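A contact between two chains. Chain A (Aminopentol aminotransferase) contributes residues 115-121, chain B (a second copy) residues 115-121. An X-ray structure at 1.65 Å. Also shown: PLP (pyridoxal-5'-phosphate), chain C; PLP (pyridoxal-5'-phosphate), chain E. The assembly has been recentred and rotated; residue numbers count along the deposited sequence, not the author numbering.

Chain A (115-121) CKNGSDA
Chain B (115-121) CKNGSDA

How do the two backbones approach each other? Each copy leaves an extended Cys A115 or Cys B115 (phi/psi near -145/-164), turns through Lys A116 or Lys B116 (about -103/-62) and Asn A117 or Asn B117 (about -90/150), and enters a helix at Gly A118 or Gly B118. The copies meet in near-twofold fashion at Lys A116 and Lys B116, whose CA atoms lie 7.0 Å apart; their CB atoms, pointing toward the partner stretch, approach to 4.2 Å. Together the stretches bury 218 Å².

What do Asn A117 and Asn B117 do across the contact? These residues cover the most surface, and both use chi1 m with chi2 at -54°. Asn A117 ND2 donates to Asp B120 OD2 at 2.9 Å, and Asn B117 ND2 returns the bond to Asp A120 OD2 at 2.9 Å, both nearly straight. Asn A117 ND2 also lies 3.1 Å from Asn B117 ND2; as two donors they do not bond, but each has carboxylate oxygens to receive its hydrogens.

What holds the aspartates in place? Asp A120 and Asp B120 (chi1 m, -58°) fold back on their own turns: Asn A117 N to Asp A120 OD2 is 2.8 Å, as is Asn B117 N to Asp B120 OD2. Asn A117 ND2 also donates to Asp A120 OD1 at 3.2 Å, and Asn B117 ND2 to Asp B120 OD1 at 3.3 Å. Each OD1 thus accepts a hydrogen bond within its own chain, although the two like charges, Asp A120 OD1 and Asp B120 OD1, are 4.2 Å apart.

How do two like-charged lysines pack side by side? Lys A116 and Lys B116 are both m, m, with chi3 near 100° and chi4 t, so their ends lead away to partners elsewhere in the structure. Their aliphatic parts remain: Lys A116 CG lies 3.5 Å from Asn B117 OD1, and Lys B116 CG 3.4 Å from Asn A117 OD1.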

# COMPACT_ATOMS: atom_id res chain seq x y z
N CYS A 115 8.07 -0.38 -1.03
CA CYS A 115 6.78 -0.16 -0.36
C CYS A 115 5.67 -0.74 -1.24
O CYS A 115 5.95 -1.58 -2.11
CB CYS A 115 6.60 1.33 -0.08
SG CYS A 115 6.99 2.35 -1.53
N LYS A 116 4.40 -0.38 -0.99
CA LYS A 116 3.31 -0.95 -1.77
C LYS A 116 2.80 0.03 -2.83
O LYS A 116 2.75 -0.32 -3.99
CB LYS A 116 2.15 -1.39 -0.88
CG LYS A 116 2.39 -2.69 -0.13
CD LYS A 116 2.51 -3.94 -1.00
CE LYS A 116 3.93 -4.44 -1.10
NZ LYS A 116 3.97 -5.79 -1.68
N ASN A 117 2.33 1.19 -2.37
CA ASN A 117 1.65 2.17 -3.18
C ASN A 117 2.68 3.18 -3.70
O ASN A 117 3.65 3.47 -2.99
CB ASN A 117 0.60 2.96 -2.41
CG ASN A 117 -0.46 2.12 -1.72
OD1 ASN A 117 -1.12 1.30 -2.36
ND2 ASN A 117 -0.71 2.38 -0.44
N GLY A 118 2.43 3.76 -4.88
CA GLY A 118 3.23 4.86 -5.33
C GLY A 118 3.17 6.05 -4.37
O GLY A 118 4.18 6.74 -4.19
N SER A 119 2.01 6.23 -3.73
CA SER A 119 1.77 7.26 -2.71
C SER A 119 2.72 7.07 -1.51
O SER A 119 3.07 8.03 -0.86
CB SER A 119 0.31 7.27 -2.30
OG SER A 119 -0.54 7.65 -3.38
N ASP A 120 3.05 5.80 -1.18
CA ASP A 120 4.01 5.46 -0.12
C ASP A 120 5.39 6.03 -0.48
O ASP A 120 6.09 6.59 0.40
CB ASP A 120 4.14 3.94 0.08
CG ASP A 120 2.87 3.16 0.42
OD1 ASP A 120 1.86 3.79 0.81
OD2 ASP A 120 2.89 1.89 0.29
N ALA A 121 5.81 5.87 -1.75
CA ALA A 121 7.13 6.31 -2.20
C ALA A 121 7.19 7.85 -2.22
O ALA A 121 8.16 8.41 -1.82
CB ALA A 121 7.49 5.73 -3.54
N CYS B 115 -8.02 -1.33 0.26
CA CYS B 115 -6.78 -0.63 -0.02
C CYS B 115 -5.63 -1.64 0.16
O CYS B 115 -5.92 -2.86 0.09
CB CYS B 115 -6.73 0.62 0.85
SG CYS B 115 -7.03 0.22 2.58
N LYS B 116 -4.36 -1.18 0.30
CA LYS B 116 -3.22 -2.06 0.38
C LYS B 116 -2.73 -2.17 1.83
O LYS B 116 -2.70 -3.28 2.41
CB LYS B 116 -2.06 -1.62 -0.52
CG LYS B 116 -2.18 -1.96 -2.00
CD LYS B 116 -2.24 -3.43 -2.38
CE LYS B 116 -3.65 -3.89 -2.63
NZ LYS B 116 -3.70 -5.24 -3.24
N ASN B 117 -2.27 -1.05 2.38
CA ASN B 117 -1.69 -0.96 3.71
C ASN B 117 -2.78 -0.73 4.78
O ASN B 117 -3.79 -0.03 4.60
CB ASN B 117 -0.65 0.17 3.80
CG ASN B 117 0.44 0.14 2.75
OD1 ASN B 117 1.14 -0.87 2.57
ND2 ASN B 117 0.66 1.27 2.08
N GLY B 118 -2.52 -1.24 5.98
CA GLY B 118 -3.33 -0.89 7.14
C GLY B 118 -3.35 0.62 7.37
O GLY B 118 -4.37 1.15 7.74
N SER B 119 -2.21 1.28 7.09
CA SER B 119 -2.02 2.73 7.18
C SER B 119 -2.95 3.44 6.19
O SER B 119 -3.36 4.57 6.45
CB SER B 119 -0.57 3.13 6.92
OG SER B 119 0.28 2.68 7.98
N ASP B 120 -3.25 2.78 5.05
CA ASP B 120 -4.19 3.33 4.10
C ASP B 120 -5.59 3.40 4.75
O ASP B 120 -6.32 4.41 4.55
CB ASP B 120 -4.26 2.52 2.80
CG ASP B 120 -2.96 2.35 2.01
OD1 ASP B 120 -2.02 3.13 2.20
OD2 ASP B 120 -2.91 1.42 1.16
N ALA B 121 -5.98 2.32 5.45
CA ALA B 121 -7.29 2.22 6.06
C ALA B 121 -7.44 3.23 7.20
O ALA B 121 -8.51 3.88 7.31
CB ALA B 121 -7.58 0.81 6.53
N1 PLP C . 2.53 9.58 -8.67
C2 PLP C . 2.10 9.54 -9.95
C2A PLP C . 2.75 10.38 -11.02
C3 PLP C . 1.04 8.61 -10.32
O3 PLP C . 0.59 8.54 -11.59
C4 PLP C . 0.44 7.75 -9.27
C4A PLP C . -0.63 6.80 -9.69
C5 PLP C . 0.96 7.93 -7.88
C6 PLP C . 2.00 8.83 -7.67
C5A PLP C . 0.44 7.13 -6.70
O4P PLP C . 0.57 5.70 -6.92
P PLP C . -0.55 4.81 -6.17
O1P PLP C . -1.84 5.06 -6.81
O2P PLP C . -0.55 5.31 -4.76
O3P PLP C . 0.01 3.42 -6.40
N1 PLP E . -2.78 -0.19 12.89
C2 PLP E . -2.26 -1.14 13.70
C2A PLP E . -2.90 -1.43 15.04
C3 PLP E . -1.10 -1.95 13.30
O3 PLP E . -0.59 -2.90 14.13
C4 PLP E . -0.49 -1.73 11.97
C4A PLP E . 0.67 -2.58 11.55
C5 PLP E . -1.13 -0.63 11.17
C6 PLP E . -2.24 0.06 11.67
C5A PLP E . -0.61 -0.26 9.81
O4P PLP E . -0.64 -1.36 8.91
P PLP E . 0.48 -1.37 7.74
O1P PLP E . -0.05 -2.48 6.84
O2P PLP E . 0.44 0.03 7.10
O3P PLP E . 1.80 -1.69 8.32